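Local coordinates for protein putative sporulation-specific glycosylase YdhD (Bacillus subtilis subsp. subtilis str. 168, PDB 3CZ8) that probably binds chitin-like polysaccharide and hydrolyses glycosidic bonds in sporulation, the chain studied being its glycosyl hydrolase family 18 domain, at residues Glu84-Val89 / Glu120-Ala125; Val115-Glu120 / Asp128-Phe133; Phe207-Ala210 / Lys216-Ile219; Asn245-Ala250 / Val280-Val285; Ala255-Ser260 / Pro266-Ser271. The protein carries 1 engineered substitution. One frame throughout, in Å; residues are numbered along the deposited sequence.

Contact 1. Residues Glu84-Val89 / Glu120-Ala125; sequences EIVHQV and EQVSAA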
# COMPACT_ATOMS: atom_id res chain seq x y z
N GLU A 84 10.86 -21.72 -14.35
CA GLU A 84 11.27 -23.13 -14.30
C GLU A 84 10.45 -23.99 -13.34
O GLU A 84 10.13 -25.13 -13.68
CB GLU A 84 12.77 -23.25 -13.96
CG GLU A 84 13.71 -22.90 -15.12
CD GLU A 84 14.01 -21.40 -15.24
OE1 GLU A 84 14.62 -21.01 -16.26
OE2 GLU A 84 13.66 -20.62 -14.32
N ILE A 85 10.13 -23.47 -12.15
CA ILE A 85 9.36 -24.21 -11.14
C ILE A 85 7.98 -24.63 -11.66
O ILE A 85 7.57 -25.79 -11.48
CB ILE A 85 9.26 -23.44 -9.79
CG1 ILE A 85 10.59 -23.52 -9.04
CG2 ILE A 85 8.13 -23.97 -8.92
CD1 ILE A 85 10.54 -23.07 -7.59
N VAL A 86 7.28 -23.70 -12.31
CA VAL A 86 5.98 -23.99 -12.93
C VAL A 86 6.11 -24.98 -14.11
O VAL A 86 5.23 -25.82 -14.30
CB VAL A 86 5.19 -22.68 -13.30
CG1 VAL A 86 5.87 -21.89 -14.41
CG2 VAL A 86 3.74 -22.99 -13.66
N HIS A 87 7.22 -24.89 -14.85
CA HIS A 87 7.51 -25.81 -15.96
C HIS A 87 7.69 -27.26 -15.48
O HIS A 87 7.20 -28.19 -16.12
CB HIS A 87 8.76 -25.35 -16.73
CG HIS A 87 9.10 -26.19 -17.92
ND1 HIS A 87 8.62 -25.91 -19.18
CD2 HIS A 87 9.88 -27.28 -18.05
CE1 HIS A 87 9.08 -26.81 -20.03
NE2 HIS A 87 9.85 -27.66 -19.37
N GLN A 88 8.38 -27.43 -14.36
CA GLN A 88 8.62 -28.75 -13.77
C GLN A 88 7.32 -29.38 -13.26
O GLN A 88 7.19 -30.61 -13.25
CB GLN A 88 9.64 -28.65 -12.62
CG GLN A 88 11.08 -28.47 -13.08
CD GLN A 88 12.04 -28.25 -11.91
OE1 GLN A 88 11.94 -27.26 -11.19
NE2 GLN A 88 12.97 -29.17 -11.74
N VAL A 89 6.39 -28.54 -12.83
CA VAL A 89 5.07 -28.98 -12.38
C VAL A 89 4.19 -29.38 -13.56
O VAL A 89 3.62 -30.48 -13.57
CB VAL A 89 4.38 -27.88 -11.52
CG1 VAL A 89 2.92 -28.23 -11.27
CG2 VAL A 89 5.11 -27.70 -10.20
N GLU A 120 2.83 -16.73 -13.24
CA GLU A 120 3.41 -15.81 -14.21
C GLU A 120 4.66 -16.39 -14.83
O GLU A 120 5.28 -17.31 -14.27
CB GLU A 120 3.67 -14.45 -13.57
CG GLU A 120 2.39 -13.69 -13.26
CD GLU A 120 2.64 -12.35 -12.62
OE1 GLU A 120 3.63 -11.67 -13.00
OE2 GLU A 120 1.85 -11.97 -11.74
N GLN A 121 5.00 -15.85 -16.00
CA GLN A 121 6.10 -16.34 -16.84
C GLN A 121 5.92 -17.82 -17.20
O GLN A 121 6.88 -18.60 -17.16
CB GLN A 121 7.48 -16.07 -16.21
CG GLN A 121 7.82 -14.58 -16.03
CD GLN A 121 8.98 -14.36 -15.06
OE1 GLN A 121 9.99 -15.06 -15.12
NE2 GLN A 121 8.84 -13.38 -14.17
N VAL A 122 4.68 -18.20 -17.51
CA VAL A 122 4.40 -19.54 -18.01
C VAL A 122 4.97 -19.59 -19.42
O VAL A 122 4.61 -18.75 -20.26
CB VAL A 122 2.87 -19.87 -18.00
CG1 VAL A 122 2.55 -21.11 -18.85
CG2 VAL A 122 2.37 -20.08 -16.56
N SER A 123 5.88 -20.53 -19.66
CA SER A 123 6.51 -20.66 -20.98
C SER A 123 5.48 -21.05 -22.06
O SER A 123 4.47 -21.68 -21.77
CB SER A 123 7.69 -21.64 -20.94
OG SER A 123 7.26 -22.97 -20.73
N ALA A 124 5.75 -20.62 -23.29
CA ALA A 124 4.85 -20.81 -24.43
C ALA A 124 4.65 -22.27 -24.84
O ALA A 124 3.63 -22.61 -25.45
CB ALA A 124 5.35 -20.01 -25.61
N ALA A 125 5.62 -23.11 -24.51
CA ALA A 125 5.55 -24.54 -24.81
C ALA A 125 4.56 -25.26 -23.87
O ALA A 125 4.04 -26.32 -24.21
CB ALA A 125 6.91 -25.18 -24.70
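Val-86 and His-87 of a short helix meet Val-122 and Ser-123 of the loop that follows strand 114-118 and holds Glu-120. The contact is small: about 151 Å² is buried, both sides summed. The helix passes the loop with Val-86 beside Val-122, their CA atoms 6.9 Å apart.

The apolar part is a methyl-to-methyl touch. Val-86 CG2 lies 4.3 Å from Val-122 CG2, and both residues are buried. The other methyl of Val-86, CG1, is 4.4 Å from the backbone O of Gln-121. Gln-121 has a left-handed backbone (phi 56°, psi 41°), which turns the chain at the start of the loop.

The polar part lies nearer the surface. His-87 has CG anti to its backbone N (chi1 -177°), and this swings the imidazole toward the loop. Ser-123 OG then sits at the ring edge, near the ring plane, 3.6 Å from ND1. This is a close approach and not a hydrogen bond. ND1 has a weak hydrogen bond to Asp-126 instead, further along the same loop. No hydrogen bond joins the two segments, so packing alone links them here.

The CB of Glu-120, the predicted proton donor, points away from the helix. Its OE2 is hydrogen-bonded to a glycerol, probably from the crystallisation liquor, and its backbone O accepts a bond from Asn-75 ND2.

Around the contact, Val-86 also packs on Asn-75 of strand 68-77. On another side of the helix, Val-89 rests on Arg-96 and Leu-99 of helix 93-110. The loop itself runs on into helix 127-143.

Contact 2. Residues Val115-Glu120 / Asp128-Phe133; sequences VTIDFE and DLFTGF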
# COMPACT_ATOMS: atom_id res chain seq x y z
N VAL A 115 -9.94 -20.33 -5.25
CA VAL A 115 -8.57 -19.88 -5.50
C VAL A 115 -8.44 -18.83 -6.59
O VAL A 115 -9.36 -18.58 -7.37
CB VAL A 115 -7.59 -21.04 -5.85
CG1 VAL A 115 -7.36 -21.95 -4.67
CG2 VAL A 115 -8.06 -21.81 -7.06
N THR A 116 -7.25 -18.23 -6.62
CA THR A 116 -6.80 -17.40 -7.72
C THR A 116 -5.45 -17.95 -8.12
O THR A 116 -4.50 -17.90 -7.35
CB THR A 116 -6.71 -15.92 -7.34
OG1 THR A 116 -8.01 -15.46 -6.94
CG2 THR A 116 -6.23 -15.07 -8.52
N ILE A 117 -5.38 -18.52 -9.32
CA ILE A 117 -4.11 -18.98 -9.84
C ILE A 117 -3.39 -17.75 -10.39
O ILE A 117 -3.92 -17.05 -11.26
CB ILE A 117 -4.27 -20.09 -10.92
CG1 ILE A 117 -4.84 -21.38 -10.31
CG2 ILE A 117 -2.95 -20.37 -11.61
CD1 ILE A 117 -3.92 -22.07 -9.27
N ASP A 118 -2.22 -17.47 -9.84
CA ASP A 118 -1.38 -16.38 -10.31
C ASP A 118 -0.04 -16.98 -10.73
O ASP A 118 0.97 -16.81 -10.05
CB ASP A 118 -1.24 -15.30 -9.23
CG ASP A 118 -0.41 -14.10 -9.68
OD1 ASP A 118 -0.32 -13.84 -10.90
OD2 ASP A 118 0.15 -13.41 -8.81
N PHE A 119 -0.06 -17.72 -11.83
CA PHE A 119 1.17 -18.25 -12.39
C PHE A 119 1.65 -17.29 -13.47
O PHE A 119 0.97 -17.07 -14.47
CB PHE A 119 1.01 -19.67 -12.96
CG PHE A 119 0.75 -20.74 -11.92
CD1 PHE A 119 0.85 -20.48 -10.56
CD2 PHE A 119 0.42 -22.04 -12.32
CE1 PHE A 119 0.62 -21.47 -9.61
CE2 PHE A 119 0.20 -23.05 -11.38
CZ PHE A 119 0.30 -22.76 -10.02
N GLU A 120 2.83 -16.73 -13.24
CA GLU A 120 3.41 -15.81 -14.21
C GLU A 120 4.66 -16.39 -14.83
O GLU A 120 5.28 -17.31 -14.27
CB GLU A 120 3.67 -14.45 -13.57
CG GLU A 120 2.39 -13.69 -13.26
CD GLU A 120 2.64 -12.35 -12.62
OE1 GLU A 120 3.63 -11.67 -13.00
OE2 GLU A 120 1.85 -11.97 -11.74
N ASP A 128 -0.81 -25.63 -23.55
CA ASP A 128 -1.86 -26.62 -23.48
C ASP A 128 -1.79 -27.42 -22.18
O ASP A 128 -2.81 -27.90 -21.68
CB ASP A 128 -1.82 -27.53 -24.72
CG ASP A 128 -2.30 -26.82 -25.98
OD1 ASP A 128 -2.17 -27.39 -27.08
OD2 ASP A 128 -2.83 -25.69 -25.87
N LEU A 129 -0.58 -27.52 -21.63
CA LEU A 129 -0.37 -28.18 -20.34
C LEU A 129 -0.92 -27.36 -19.18
O LEU A 129 -1.39 -27.92 -18.19
CB LEU A 129 1.11 -28.48 -20.11
CG LEU A 129 1.79 -29.43 -21.11
CD1 LEU A 129 3.29 -29.42 -20.88
CD2 LEU A 129 1.24 -30.85 -21.02
N PHE A 130 -0.84 -26.04 -19.32
CA PHE A 130 -1.40 -25.11 -18.34
C PHE A 130 -2.92 -25.18 -18.35
O PHE A 130 -3.54 -25.26 -17.30
CB PHE A 130 -0.91 -23.67 -18.60
CG PHE A 130 -1.27 -22.69 -17.51
CD1 PHE A 130 -1.57 -21.37 -17.82
CD2 PHE A 130 -1.31 -23.08 -16.17
CE1 PHE A 130 -1.89 -20.45 -16.83
CE2 PHE A 130 -1.65 -22.17 -15.18
CZ PHE A 130 -1.93 -20.86 -15.51
N THR A 131 -3.51 -25.17 -19.55
CA THR A 131 -4.96 -25.34 -19.72
C THR A 131 -5.45 -26.66 -19.13
O THR A 131 -6.47 -26.69 -18.42
CB THR A 131 -5.35 -25.23 -21.20
OG1 THR A 131 -4.82 -24.02 -21.75
CG2 THR A 131 -6.88 -25.24 -21.38
N GLY A 132 -4.72 -27.74 -19.41
CA GLY A 132 -5.02 -29.07 -18.88
C GLY A 132 -4.96 -29.14 -17.36
O GLY A 132 -5.83 -29.75 -16.74
N PHE A 133 -3.94 -28.51 -16.78
CA PHE A 133 -3.82 -28.40 -15.32
C PHE A 133 -5.02 -27.68 -14.72
O PHE A 133 -5.54 -28.09 -13.67
CB PHE A 133 -2.51 -27.69 -14.94
CG PHE A 133 -2.51 -27.13 -13.54
CD1 PHE A 133 -2.36 -27.96 -12.44
CD2 PHE A 133 -2.68 -25.76 -13.33
CE1 PHE A 133 -2.39 -27.44 -11.15
CE2 PHE A 133 -2.71 -25.24 -12.04
CZ PHE A 133 -2.56 -26.08 -10.96
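Phe-119 packs on Phe-130 and Phe-133 in an aromatic cluster of a beta-alpha-beta unit of the TIM barrel. Strand 114-118 meets helix 127-143 here. Phe-119 CD2 is 3.5 Å from Phe-130 CE2; these two rings meet rim to rim, with planes 29° apart. Phe-119 CE2 is 3.7 Å from Phe-133 CE2. That second pair is nearly parallel but slid well apart.

Ile-117 lies behind this shell. Its CG2 sits over the centre of one face of Phe-119, 3.7 Å above the plane, and also reaches the edge of Phe-130. Cutting Phe-119 back to an alanine is likely to open a gap beside Phe-130 and Phe-133 and leave Ile-117 CG2 without the ring face it lies over.

Further out, Phe-130 packs on Ile-150 of strand 147-153. Phe-133 packs on Leu-99 and Val-100 of helix 93-110. Ile-117 and Phe-119 point toward the helix, whereas the CB atoms of Asp-118 and the predicted proton donor Glu-120 point away. Glu-120 OE2 is hydrogen-bonded to a glycerol, Asp-118 OD2 only weakly. The Asp-Phe-Glu sequence is consistent with the D-x-E end of the family 18 DxxDxDxE motif. Finally, Ile-117 CD1 meets the edge of Phe-133, 4.4 Å from CE2.

Contact 3. Residues Phe207-Ala210 / Lys216-Ile219; sequences FTIA and KIII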
# COMPACT_ATOMS: atom_id res chain seq x y z
N PHE A 207 -10.35 -8.67 -28.03
CA PHE A 207 -9.72 -9.98 -28.20
C PHE A 207 -10.30 -11.02 -27.23
O PHE A 207 -10.44 -12.19 -27.60
CB PHE A 207 -8.21 -9.83 -28.00
CG PHE A 207 -7.44 -11.13 -28.04
CD1 PHE A 207 -7.15 -11.75 -29.25
CD2 PHE A 207 -6.98 -11.71 -26.86
CE1 PHE A 207 -6.43 -12.94 -29.29
CE2 PHE A 207 -6.26 -12.90 -26.88
CZ PHE A 207 -5.98 -13.51 -28.10
N THR A 208 -10.65 -10.59 -26.02
CA THR A 208 -11.16 -11.49 -24.99
C THR A 208 -12.64 -11.88 -25.15
O THR A 208 -13.01 -13.04 -24.94
CB THR A 208 -10.93 -10.91 -23.57
OG1 THR A 208 -9.62 -10.34 -23.49
CG2 THR A 208 -11.04 -12.00 -22.52
N ILE A 209 -13.48 -10.93 -25.53
CA ILE A 209 -14.92 -11.17 -25.68
C ILE A 209 -15.27 -12.03 -26.91
O ILE A 209 -16.41 -12.46 -27.08
CB ILE A 209 -15.74 -9.85 -25.72
CG1 ILE A 209 -15.36 -9.02 -26.95
CG2 ILE A 209 -15.58 -9.09 -24.40
CD1 ILE A 209 -16.05 -7.70 -27.06
N ALA A 210 -14.28 -12.27 -27.76
CA ALA A 210 -14.39 -13.18 -28.89
C ALA A 210 -14.03 -14.60 -28.48
O ALA A 210 -14.13 -15.52 -29.28
CB ALA A 210 -13.49 -12.71 -30.03
N LYS A 216 -17.48 -13.56 -17.18
CA LYS A 216 -16.30 -14.15 -16.56
C LYS A 216 -15.11 -13.18 -16.51
O LYS A 216 -14.07 -13.51 -15.93
CB LYS A 216 -15.86 -15.40 -17.33
CG LYS A 216 -16.85 -16.55 -17.36
CD LYS A 216 -16.15 -17.80 -17.85
CE LYS A 216 -17.04 -19.02 -17.69
NZ LYS A 216 -16.27 -20.27 -17.85
N ILE A 217 -15.26 -12.01 -17.11
CA ILE A 217 -14.15 -11.09 -17.34
C ILE A 217 -14.07 -9.97 -16.31
O ILE A 217 -15.00 -9.17 -16.17
CB ILE A 217 -14.19 -10.48 -18.78
CG1 ILE A 217 -14.22 -11.59 -19.84
CG2 ILE A 217 -13.01 -9.55 -19.01
CD1 ILE A 217 -14.51 -11.09 -21.26
N ILE A 218 -12.94 -9.91 -15.60
CA ILE A 218 -12.67 -8.83 -14.66
C ILE A 218 -11.43 -8.08 -15.16
O ILE A 218 -10.39 -8.69 -15.39
CB ILE A 218 -12.46 -9.38 -13.21
CG1 ILE A 218 -13.78 -9.92 -12.63
CG2 ILE A 218 -11.91 -8.31 -12.28
CD1 ILE A 218 -14.01 -11.40 -12.82
N ILE A 219 -11.57 -6.77 -15.36
CA ILE A 219 -10.43 -5.94 -15.76
C ILE A 219 -9.67 -5.39 -14.54
O ILE A 219 -10.16 -4.52 -13.82
CB ILE A 219 -10.85 -4.79 -16.73
CG1 ILE A 219 -11.63 -5.33 -17.94
CG2 ILE A 219 -9.64 -3.96 -17.17
CD1 ILE A 219 -10.86 -6.35 -18.83
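A beta-alpha-beta unit of the TIM barrel closes here: Thr-208 of helix 198-208 and Ile-209, next to it in the chain, pack on Ile-217, the first residue of the following strand. Only five residues separate the two segments, so the chain turns back sharply from helix to strand. The contact is modest, with about 103 Å² buried.

Ile-217 provides the whole strand side of the contact. Its CG1 is anti to the carbonyl carbon (chi1 -56°), and the chain then runs out extended to CD1. That terminal methyl meets two methyl groups from the other segment. Thr-208 CG2 is 3.8 Å from CD1, and Ile-209 CG2 is 3.9 Å from it. Thr-208 CG2 also reaches Ile-217 CG1 at 4.2 Å. The Thr-208 and Ile-217 side chains run alongside one another in opposite senses, while Ile-209 lies across Ile-217. Ile-217 was modelled in two conformations, and these distances belong to one of them.

Thr-208 is two-sided. Its methyl faces the strand, and its hydroxyl is hydrogen-bonded to the backbone O of Thr-204, one turn earlier in the helix. The polar atom of this buried residue is therefore satisfied within its own helix. Ile-209 offers CG2 to the contact, while its longer branch heads off from the strand.

The site is plain hydrophobic packing between the barrel wall and its outer helix. Thr-208 and Ile-217 both also touch Ile-180 of strand 177-181. Ile-217 further packs on Leu-300, and Ile-209 on Tyr-298. Strand 217-220 itself runs between strands 177-181 and 302-310, parallel to both.

Contact 4. Residues Asn245-Ala250 / Val280-Val285; sequences NAIERA and VWFEGV. Engineered in segment 280-285: Gly-284 (natural residue Asp).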
# COMPACT_ATOMS: atom_id res chain seq x y z
N ASN A 245 1.33 8.58 -4.57
CA ASN A 245 2.74 9.01 -4.65
C ASN A 245 3.03 9.93 -5.83
O ASN A 245 3.79 10.88 -5.69
CB ASN A 245 3.69 7.83 -4.73
CG ASN A 245 3.76 7.03 -3.46
OD1 ASN A 245 4.18 5.88 -3.48
ND2 ASN A 245 3.34 7.63 -2.34
N ALA A 246 2.44 9.62 -6.98
CA ALA A 246 2.55 10.47 -8.17
C ALA A 246 1.96 11.86 -7.94
O ALA A 246 2.58 12.86 -8.29
CB ALA A 246 1.88 9.80 -9.35
N ILE A 247 0.77 11.91 -7.34
CA ILE A 247 0.13 13.18 -6.97
C ILE A 247 0.97 13.94 -5.95
O ILE A 247 1.14 15.15 -6.08
CB ILE A 247 -1.32 12.93 -6.48
CG1 ILE A 247 -2.25 12.85 -7.69
CG2 ILE A 247 -1.80 14.03 -5.52
CD1 ILE A 247 -3.36 11.84 -7.53
N GLU A 248 1.54 13.22 -4.99
CA GLU A 248 2.44 13.79 -3.98
C GLU A 248 3.71 14.39 -4.58
O GLU A 248 4.20 15.41 -4.10
CB GLU A 248 2.79 12.74 -2.92
CG GLU A 248 1.63 12.45 -1.94
CD GLU A 248 1.77 11.10 -1.23
OE1 GLU A 248 2.71 10.33 -1.54
OE2 GLU A 248 0.92 10.82 -0.36
N ARG A 249 4.24 13.76 -5.63
CA ARG A 249 5.41 14.28 -6.34
C ARG A 249 5.08 15.49 -7.21
O ARG A 249 5.90 16.39 -7.36
CB ARG A 249 6.08 13.19 -7.18
CG ARG A 249 6.79 12.16 -6.33
CD ARG A 249 7.58 11.18 -7.17
NE ARG A 249 8.16 10.14 -6.32
CZ ARG A 249 9.22 9.40 -6.65
NH1 ARG A 249 9.83 9.57 -7.81
NH2 ARG A 249 9.66 8.49 -5.80
N ALA A 250 3.87 15.51 -7.77
CA ALA A 250 3.40 16.66 -8.54
C ALA A 250 3.24 17.91 -7.67
O ALA A 250 3.43 19.02 -8.15
CB ALA A 250 2.08 16.34 -9.25
N VAL A 280 6.34 11.20 -15.49
CA VAL A 280 5.54 10.34 -14.63
C VAL A 280 4.20 10.03 -15.30
O VAL A 280 3.51 10.94 -15.73
CB VAL A 280 5.30 10.98 -13.23
CG1 VAL A 280 4.53 10.04 -12.29
CG2 VAL A 280 6.62 11.41 -12.59
N TRP A 281 3.88 8.74 -15.39
CA TRP A 281 2.56 8.27 -15.83
C TRP A 281 1.91 7.44 -14.72
O TRP A 281 2.57 6.59 -14.11
CB TRP A 281 2.68 7.42 -17.09
CG TRP A 281 3.06 8.19 -18.31
CD1 TRP A 281 4.32 8.55 -18.70
CD2 TRP A 281 2.17 8.72 -19.30
NE1 TRP A 281 4.27 9.26 -19.87
CE2 TRP A 281 2.96 9.38 -20.26
CE3 TRP A 281 0.77 8.71 -19.47
CZ2 TRP A 281 2.41 10.02 -21.38
CZ3 TRP A 281 0.22 9.34 -20.58
CH2 TRP A 281 1.04 9.99 -21.52
N PHE A 282 0.62 7.67 -14.48
CA PHE A 282 -0.08 7.05 -13.36
C PHE A 282 -1.57 6.96 -13.67
O PHE A 282 -1.96 7.03 -14.83
CB PHE A 282 0.20 7.80 -12.04
CG PHE A 282 -0.32 9.22 -12.01
CD1 PHE A 282 0.32 10.24 -12.70
CD2 PHE A 282 -1.45 9.54 -11.26
CE1 PHE A 282 -0.16 11.54 -12.66
CE2 PHE A 282 -1.94 10.84 -11.22
CZ PHE A 282 -1.30 11.84 -11.92
N GLU A 283 -2.38 6.77 -12.63
CA GLU A 283 -3.84 6.71 -12.76
C GLU A 283 -4.49 7.66 -11.77
O GLU A 283 -4.12 7.70 -10.60
CB GLU A 283 -4.33 5.29 -12.49
CG GLU A 283 -3.92 4.25 -13.52
CD GLU A 283 -4.76 4.29 -14.79
OE1 GLU A 283 -5.96 4.59 -14.71
OE2 GLU A 283 -4.21 4.00 -15.87
N GLY A 284 -5.47 8.43 -12.25
CA GLY A 284 -6.26 9.31 -11.40
C GLY A 284 -7.73 8.93 -11.38
O GLY A 284 -8.10 7.83 -11.82
N VAL A 285 -8.58 9.84 -10.88
CA VAL A 285 -10.01 9.59 -10.73
C VAL A 285 -10.72 9.51 -12.08
O VAL A 285 -11.64 8.70 -12.26
CB VAL A 285 -10.69 10.67 -9.83
CG1 VAL A 285 -12.04 10.18 -9.32
CG2 VAL A 285 -9.80 11.04 -8.66
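Phe-282 has CG placed between its backbone N and carbonyl carbon (chi1 65°), which turns one ring face to Ala-246. Val-280 has CG1 anti to its backbone N (chi1 -176°) and brings that methyl to the same alanine. Helix 243-252 thus packs on the end of strand 277-281 of a five-stranded antiparallel sheet, consistent with the alpha+beta insertion domain of family 18 barrels.

Ala-246 CB makes a CH-pi contact, 3.8 Å from the Phe-282 ring centroid and shifted toward the rim. Its nearest ring atom is CG, at 3.5 Å. Val-280 CG1 is 4.0 Å from Ala-246 CB. The Ile-247 side chain runs roughly perpendicular to that of Phe-282, with CG1 4.1 Å from Phe-282 CE2. A serine at Phe-282 would probably leave Ala-246 and Ile-247 facing a gap and put a hydroxyl among apolar groups.

Gly-284, an engineered residue, stands at the N-cap of the next helix. Helix 243-252 also meets the second subunit: Glu-248 OE1 is hydrogen-bonded to Tyr-14 OH of that subunit, and Asn-245 ND2 to its Trp-306 O. Within the helix, Asn-245 ND2 also donates to Glu-248 OE1 at 2.9 Å, on the syn side but 28° out of the carboxylate plane.

Contact 5. Residues Ala255-Ser260 / Pro266-Ser271; sequences APIQYS and PFFRYS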
# COMPACT_ATOMS: atom_id res chain seq x y z
N ALA A 255 4.36 20.64 -10.38
CA ALA A 255 4.15 20.26 -11.77
C ALA A 255 2.66 20.12 -12.05
O ALA A 255 1.95 19.45 -11.30
CB ALA A 255 4.87 18.96 -12.08
N PRO A 256 2.17 20.78 -13.11
CA PRO A 256 0.76 20.64 -13.51
C PRO A 256 0.45 19.24 -14.05
O PRO A 256 1.22 18.69 -14.85
CB PRO A 256 0.59 21.70 -14.61
CG PRO A 256 1.97 21.94 -15.13
CD PRO A 256 2.91 21.71 -13.99
N ILE A 257 -0.67 18.68 -13.61
CA ILE A 257 -1.09 17.34 -14.02
C ILE A 257 -1.92 17.42 -15.29
O ILE A 257 -3.07 17.88 -15.27
CB ILE A 257 -1.86 16.59 -12.90
CG1 ILE A 257 -0.99 16.46 -11.64
CG2 ILE A 257 -2.31 15.21 -13.38
CD1 ILE A 257 -1.76 16.08 -10.38
N GLN A 258 -1.32 16.99 -16.40
CA GLN A 258 -2.01 16.96 -17.69
C GLN A 258 -2.60 15.59 -18.00
O GLN A 258 -2.31 14.61 -17.32
CB GLN A 258 -1.11 17.49 -18.82
CG GLN A 258 0.37 17.23 -18.66
CD GLN A 258 1.22 18.06 -19.60
OE1 GLN A 258 2.44 18.11 -19.46
NE2 GLN A 258 0.58 18.70 -20.58
N TYR A 259 -3.43 15.54 -19.04
CA TYR A 259 -4.22 14.36 -19.35
C TYR A 259 -4.18 14.07 -20.85
O TYR A 259 -4.56 14.91 -21.66
CB TYR A 259 -5.66 14.59 -18.89
CG TYR A 259 -6.52 13.35 -18.83
CD1 TYR A 259 -6.44 12.48 -17.74
CD2 TYR A 259 -7.43 13.05 -19.84
CE1 TYR A 259 -7.24 11.34 -17.66
CE2 TYR A 259 -8.23 11.91 -19.78
CZ TYR A 259 -8.13 11.06 -18.69
OH TYR A 259 -8.91 9.94 -18.62
N SER A 260 -3.70 12.87 -21.20
CA SER A 260 -3.68 12.43 -22.59
C SER A 260 -5.10 12.10 -23.05
O SER A 260 -5.80 11.33 -22.39
CB SER A 260 -2.77 11.23 -22.77
OG SER A 260 -2.80 10.77 -24.11
N PRO A 266 -3.39 10.13 -16.98
CA PRO A 266 -2.72 11.34 -16.51
C PRO A 266 -1.20 11.21 -16.55
O PRO A 266 -0.66 10.11 -16.40
CB PRO A 266 -3.20 11.47 -15.06
CG PRO A 266 -3.51 10.09 -14.63
CD PRO A 266 -3.95 9.34 -15.86
N PHE A 267 -0.54 12.33 -16.78
CA PHE A 267 0.92 12.40 -16.80
C PHE A 267 1.41 13.78 -16.40
O PHE A 267 0.66 14.75 -16.47
CB PHE A 267 1.50 11.96 -18.16
CG PHE A 267 1.27 12.94 -19.28
CD1 PHE A 267 2.31 13.72 -19.77
CD2 PHE A 267 0.01 13.06 -19.87
CE1 PHE A 267 2.10 14.62 -20.81
CE2 PHE A 267 -0.21 13.96 -20.91
CZ PHE A 267 0.84 14.74 -21.38
N PHE A 268 2.67 13.86 -15.97
CA PHE A 268 3.33 15.14 -15.77
C PHE A 268 4.84 15.02 -15.92
O PHE A 268 5.39 13.92 -15.85
CB PHE A 268 2.96 15.78 -14.42
CG PHE A 268 3.40 15.01 -13.21
CD1 PHE A 268 4.62 15.27 -12.59
CD2 PHE A 268 2.58 14.04 -12.65
CE1 PHE A 268 5.02 14.57 -11.46
CE2 PHE A 268 2.97 13.33 -11.53
CZ PHE A 268 4.19 13.60 -10.92
N ARG A 269 5.50 16.16 -16.13
CA ARG A 269 6.96 16.22 -16.14
C ARG A 269 7.45 17.23 -15.11
O ARG A 269 6.74 18.18 -14.78
CB ARG A 269 7.48 16.58 -17.54
CG ARG A 269 7.23 15.51 -18.59
CD ARG A 269 7.72 15.95 -19.97
NE ARG A 269 7.46 14.92 -20.97
CZ ARG A 269 6.38 14.88 -21.75
NH1 ARG A 269 5.44 15.81 -21.66
NH2 ARG A 269 6.23 13.89 -22.63
N TYR A 270 8.66 17.01 -14.60
CA TYR A 270 9.31 17.94 -13.69
C TYR A 270 10.83 17.83 -13.79
O TYR A 270 11.35 16.85 -14.32
CB TYR A 270 8.85 17.72 -12.24
CG TYR A 270 9.28 16.41 -11.59
CD1 TYR A 270 10.51 16.30 -10.94
CD2 TYR A 270 8.45 15.29 -11.62
CE1 TYR A 270 10.92 15.10 -10.35
CE2 TYR A 270 8.83 14.09 -11.01
CZ TYR A 270 10.07 14.01 -10.38
OH TYR A 270 10.47 12.83 -9.79
N SER A 271 11.53 18.84 -13.27
CA SER A 271 12.99 18.79 -13.15
C SER A 271 13.36 18.72 -11.68
O SER A 271 12.87 19.51 -10.87
CB SER A 271 13.63 20.03 -13.79
OG SER A 271 13.31 20.11 -15.17
O HOH W 1 3.49 18.51 -16.55
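The Phe-267 ring carries Gln-258 on one face and has Ser-260 N and Arg-269 NH1 at its edge, in plane. Gln-258 CG makes a CH-pi contact 3.9 Å from the ring centroid, and the amide beyond it stacks on the ring with the planes 9° apart. Phe-267 also stacks with Trp-281 of the next strand. The setting is a beta hairpin of strands 258-260 and 265-271, at the border of an antiparallel sheet.

Gln-258 and Phe-267 form an antiparallel hydrogen-bonded pair. Phe-267 N donates to Gln-258 O at 2.9 Å, nearly straight at 171°. The return bond, from Gln-258 N to Phe-267 O, is 3.0 Å long and more bent, at 135°. Tyr-259 and Pro-266 are the neighbouring non-hydrogen-bonded pair, and the tyrosine ring lies against the proline.

Apolar packing adds to the pairing. Ala-255 CB lies 3.7 Å from Phe-268 CD1, and Ile-257 CG2 is 4.2 Å from Pro-266 CB. Ile-257 and Phe-268 also touch Ala-250 of helix 243-252. Arg-269 forms a salt bridge with Glu-279 through NE.

Past the paired residues, a water joins the two segments. It donates to Pro-256 O at 2.8 Å and to Gln-258 OE1 at 3.1 Å, and it accepts from Arg-269 N at 3.1 Å.

Overall arrangement
The contacts fall into two groups. Contacts 1 and 2 share Glu-120, the predicted proton donor, and their centres are about 10 Å apart. They touch where Val-86 CG2 meets Phe-119 CD2 at 3.7 Å. Contact 3 belongs to the same barrel, with its centre about 17 Å from that of contact 2. Contacts 4 and 5 form the second group, on the opposite side of the chain's centre from contacts 1 and 2. Their centres are about 8 Å apart, and Val-280 N probably donates to Phe-268 O at 2.9 Å, joining neighbouring strands. Contact 5 lies about 39 Å from contact 1, centre to centre, far from the predicted active site.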